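Local atomic coordinates of checkpoint serine/threonine-protein kinase BUB1 (Saccharomyces cerevisiae, PDB entry 3ESL), a protein that acts in the mitotic spindle assembly checkpoint, delaying anaphase until chromosomes are bioriented on the spindle, and phosphorylates BUB3 as well as itself. Residues Ile84-Leu89 against Pro192-Lys197. Numbering follows the deposited sequence.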
loop_
_atom_site.group_PDB
_atom_site.type_symbol
_atom_site.label_atom_id
_atom_site.label_comp_id
_atom_site.label_asym_id
_atom_site.label_seq_id
_atom_site.Cartn_x
_atom_site.Cartn_y
_atom_site.Cartn_z
ATOM N N ILE A 84 1.625 -0.280 -0.375
ATOM C CA ILE A 84 2.188 -1.138 0.677
ATOM C C ILE A 84 3.533 -0.601 1.200
ATOM O O ILE A 84 3.802 -0.682 2.402
ATOM C CB ILE A 84 2.233 -2.630 0.245
ATOM C CG1 ILE A 84 0.814 -3.112 -0.059
ATOM C CG2 ILE A 84 2.878 -3.509 1.335
ATOM C CD1 ILE A 84 0.742 -4.424 -0.794
ATOM N N TRP A 85 4.346 -0.019 0.318
ATOM C CA TRP A 85 5.585 0.639 0.755
ATOM C C TRP A 85 5.264 1.812 1.665
ATOM O O TRP A 85 5.914 2.007 2.686
ATOM C CB TRP A 85 6.436 1.087 -0.429
ATOM C CG TRP A 85 7.388 -0.003 -0.881
ATOM C CD1 TRP A 85 7.285 -0.772 -2.001
ATOM C CD2 TRP A 85 8.578 -0.442 -0.200
ATOM N NE1 TRP A 85 8.337 -1.663 -2.070
ATOM C CE2 TRP A 85 9.146 -1.480 -0.977
ATOM C CE3 TRP A 85 9.222 -0.052 0.985
ATOM C CZ2 TRP A 85 10.330 -2.138 -0.604
ATOM C CZ3 TRP A 85 10.404 -0.707 1.355
ATOM C CH2 TRP A 85 10.942 -1.733 0.559
ATOM N N TYR A 86 4.228 2.565 1.304
ATOM C CA TYR A 86 3.825 3.703 2.126
ATOM C C TYR A 86 3.433 3.272 3.534
ATOM O O TYR A 86 3.899 3.838 4.522
ATOM C CB TYR A 86 2.698 4.528 1.490
ATOM C CG TYR A 86 2.453 5.803 2.270
ATOM C CD1 TYR A 86 3.155 6.970 1.961
ATOM C CD2 TYR A 86 1.586 5.826 3.357
ATOM C CE1 TYR A 86 2.978 8.130 2.695
ATOM C CE2 TYR A 86 1.406 6.991 4.101
ATOM C CZ TYR A 86 2.083 8.130 3.754
ATOM O OH TYR A 86 1.893 9.263 4.488
ATOM N N ILE A 87 2.558 2.280 3.615
ATOM C CA ILE A 87 2.103 1.767 4.899
ATOM C C ILE A 87 3.298 1.291 5.731
ATOM O O ILE A 87 3.409 1.634 6.905
ATOM C CB ILE A 87 1.067 0.641 4.696
ATOM C CG1 ILE A 87 -0.216 1.195 4.046
ATOM C CG2 ILE A 87 0.732 -0.074 6.022
ATOM C CD1 ILE A 87 -1.069 0.104 3.382
ATOM N N ASN A 88 4.192 0.530 5.105
ATOM C CA ASN A 88 5.338 -0.062 5.821
ATOM C C ASN A 88 6.368 0.971 6.292
ATOM O O ASN A 88 6.926 0.847 7.387
ATOM C CB ASN A 88 6.039 -1.109 4.948
ATOM C CG ASN A 88 5.191 -2.351 4.690
ATOM O OD1 ASN A 88 4.243 -2.648 5.410
ATOM N ND2 ASN A 88 5.554 -3.093 3.647
ATOM N N LEU A 89 6.638 1.972 5.460
ATOM C CA LEU A 89 7.635 2.992 5.772
ATOM C C LEU A 89 7.130 4.035 6.763
ATOM O O LEU A 89 7.879 4.477 7.644
ATOM C CB LEU A 89 8.091 3.697 4.502
ATOM C CG LEU A 89 8.927 2.882 3.519
ATOM C CD1 LEU A 89 9.111 3.713 2.270
ATOM C CD2 LEU A 89 10.283 2.499 4.131
ATOM N N PRO A 192 -7.794 7.529 5.263
ATOM C CA PRO A 192 -6.734 7.671 6.253
ATOM C C PRO A 192 -6.332 9.129 6.381
ATOM O O PRO A 192 -6.486 9.904 5.432
ATOM C CB PRO A 192 -5.569 6.845 5.670
ATOM C CG PRO A 192 -5.916 6.604 4.257
ATOM C CD PRO A 192 -7.408 6.633 4.159
ATOM N N PHE A 193 -5.822 9.498 7.546
ATOM C CA PHE A 193 -5.484 10.884 7.796
ATOM C C PHE A 193 -4.502 11.472 6.802
ATOM O O PHE A 193 -4.643 12.633 6.424
ATOM C CB PHE A 193 -4.971 11.102 9.216
ATOM C CG PHE A 193 -4.743 12.548 9.542
ATOM C CD1 PHE A 193 -5.811 13.452 9.530
ATOM C CD2 PHE A 193 -3.465 13.016 9.827
ATOM C CE1 PHE A 193 -5.603 14.813 9.817
ATOM C CE2 PHE A 193 -3.246 14.371 10.126
ATOM C CZ PHE A 193 -4.315 15.269 10.116
ATOM N N PHE A 194 -3.516 10.687 6.353
ATOM C CA PHE A 194 -2.499 11.264 5.469
ATOM C C PHE A 194 -3.107 11.752 4.159
ATOM O O PHE A 194 -2.634 12.724 3.569
ATOM C CB PHE A 194 -1.299 10.316 5.234
ATOM C CG PHE A 194 -1.553 9.207 4.234
ATOM C CD1 PHE A 194 -2.034 7.969 4.656
ATOM C CD2 PHE A 194 -1.254 9.390 2.884
ATOM C CE1 PHE A 194 -2.244 6.932 3.733
ATOM C CE2 PHE A 194 -1.468 8.372 1.947
ATOM C CZ PHE A 194 -1.963 7.142 2.370
ATOM N N ILE A 195 -4.169 11.075 3.716
ATOM C CA ILE A 195 -4.859 11.462 2.503
ATOM C C ILE A 195 -5.662 12.745 2.748
ATOM O O ILE A 195 -5.583 13.709 1.958
ATOM C CB ILE A 195 -5.761 10.311 1.991
ATOM C CG1 ILE A 195 -4.877 9.167 1.465
ATOM C CG2 ILE A 195 -6.697 10.786 0.885
ATOM C CD1 ILE A 195 -5.636 7.984 0.936
ATOM N N ARG A 196 -6.427 12.753 3.841
ATOM C CA ARG A 196 -7.264 13.916 4.169
ATOM C C ARG A 196 -6.409 15.173 4.388
ATOM O O ARG A 196 -6.736 16.257 3.881
ATOM C CB ARG A 196 -8.143 13.606 5.376
ATOM C CG ARG A 196 -9.153 12.496 5.076
ATOM C CD ARG A 196 -10.183 12.343 6.180
ATOM N NE ARG A 196 -9.702 11.519 7.283
ATOM C CZ ARG A 196 -9.561 11.947 8.532
ATOM N NH1 ARG A 196 -9.860 13.202 8.856
ATOM N NH2 ARG A 196 -9.127 11.107 9.464
ATOM N N LYS A 197 -5.294 15.012 5.102
ATOM C CA LYS A 197 -4.365 16.123 5.352
ATOM C C LYS A 197 -3.767 16.664 4.052
ATOM O O LYS A 197 -3.631 17.886 3.872
ATOM C CB LYS A 197 -3.256 15.704 6.322
ATOM C CG LYS A 197 -2.235 16.810 6.573
ATOM C CD LYS A 197 -0.887 16.280 7.039
ATOM C CE LYS A 197 -0.725 16.411 8.538
ATOM N NZ LYS A 197 0.709 16.571 8.909
#
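Tyr86 and Phe194 bring together two helical segments whose backbones stay well apart: Tyr86 CA and Phe194 CA, the nearest such pair across the two segments, are 10.4 Å apart. Residues 84-89 belong to helix 77-90, whereas 192-197 open the short C-terminal helix 193-200, with Pro192 as its N-cap residue. No hydrogen bond joins the two segments, and the gap is bridged by two aromatic side chains that both leave their backbones toward the opposite helix and run antiparallel, overlapping along their rings. The rings form an offset face-to-face stack, centroids 4.2 Å apart and planes tilted by 29°. Tyr86 CE2 lies over the centre of one Phe194 face, 3.6 Å from Phe194 CD1, while Phe194 CE2 sits above the tyrosine ring nearer its rim. With chi1 at -172° the phenol of Tyr86 swings away from its own backbone N, and its OH comes to the root of the other side chain, 3.4 Å from Phe194 CB. The opposite face of the Phe194 ring carries Ile195 CG1 from its own helix. Met60 of helix 49-67 and the loop residue Leu91 also pack on Tyr86. Its hydroxyl is hydrogen-bonded to Glu61 OE2 and to Arg57 NE, both on helix 49-67. The contact thus packs the C-terminal helix of this all-helical, TPR-like N-terminal domain against helix 77-90 by buried ring stacking, and the two polar links at the phenol end satisfy the buried hydroxyl and probably limit how the tyrosine ring can shift against the Phe194 ring.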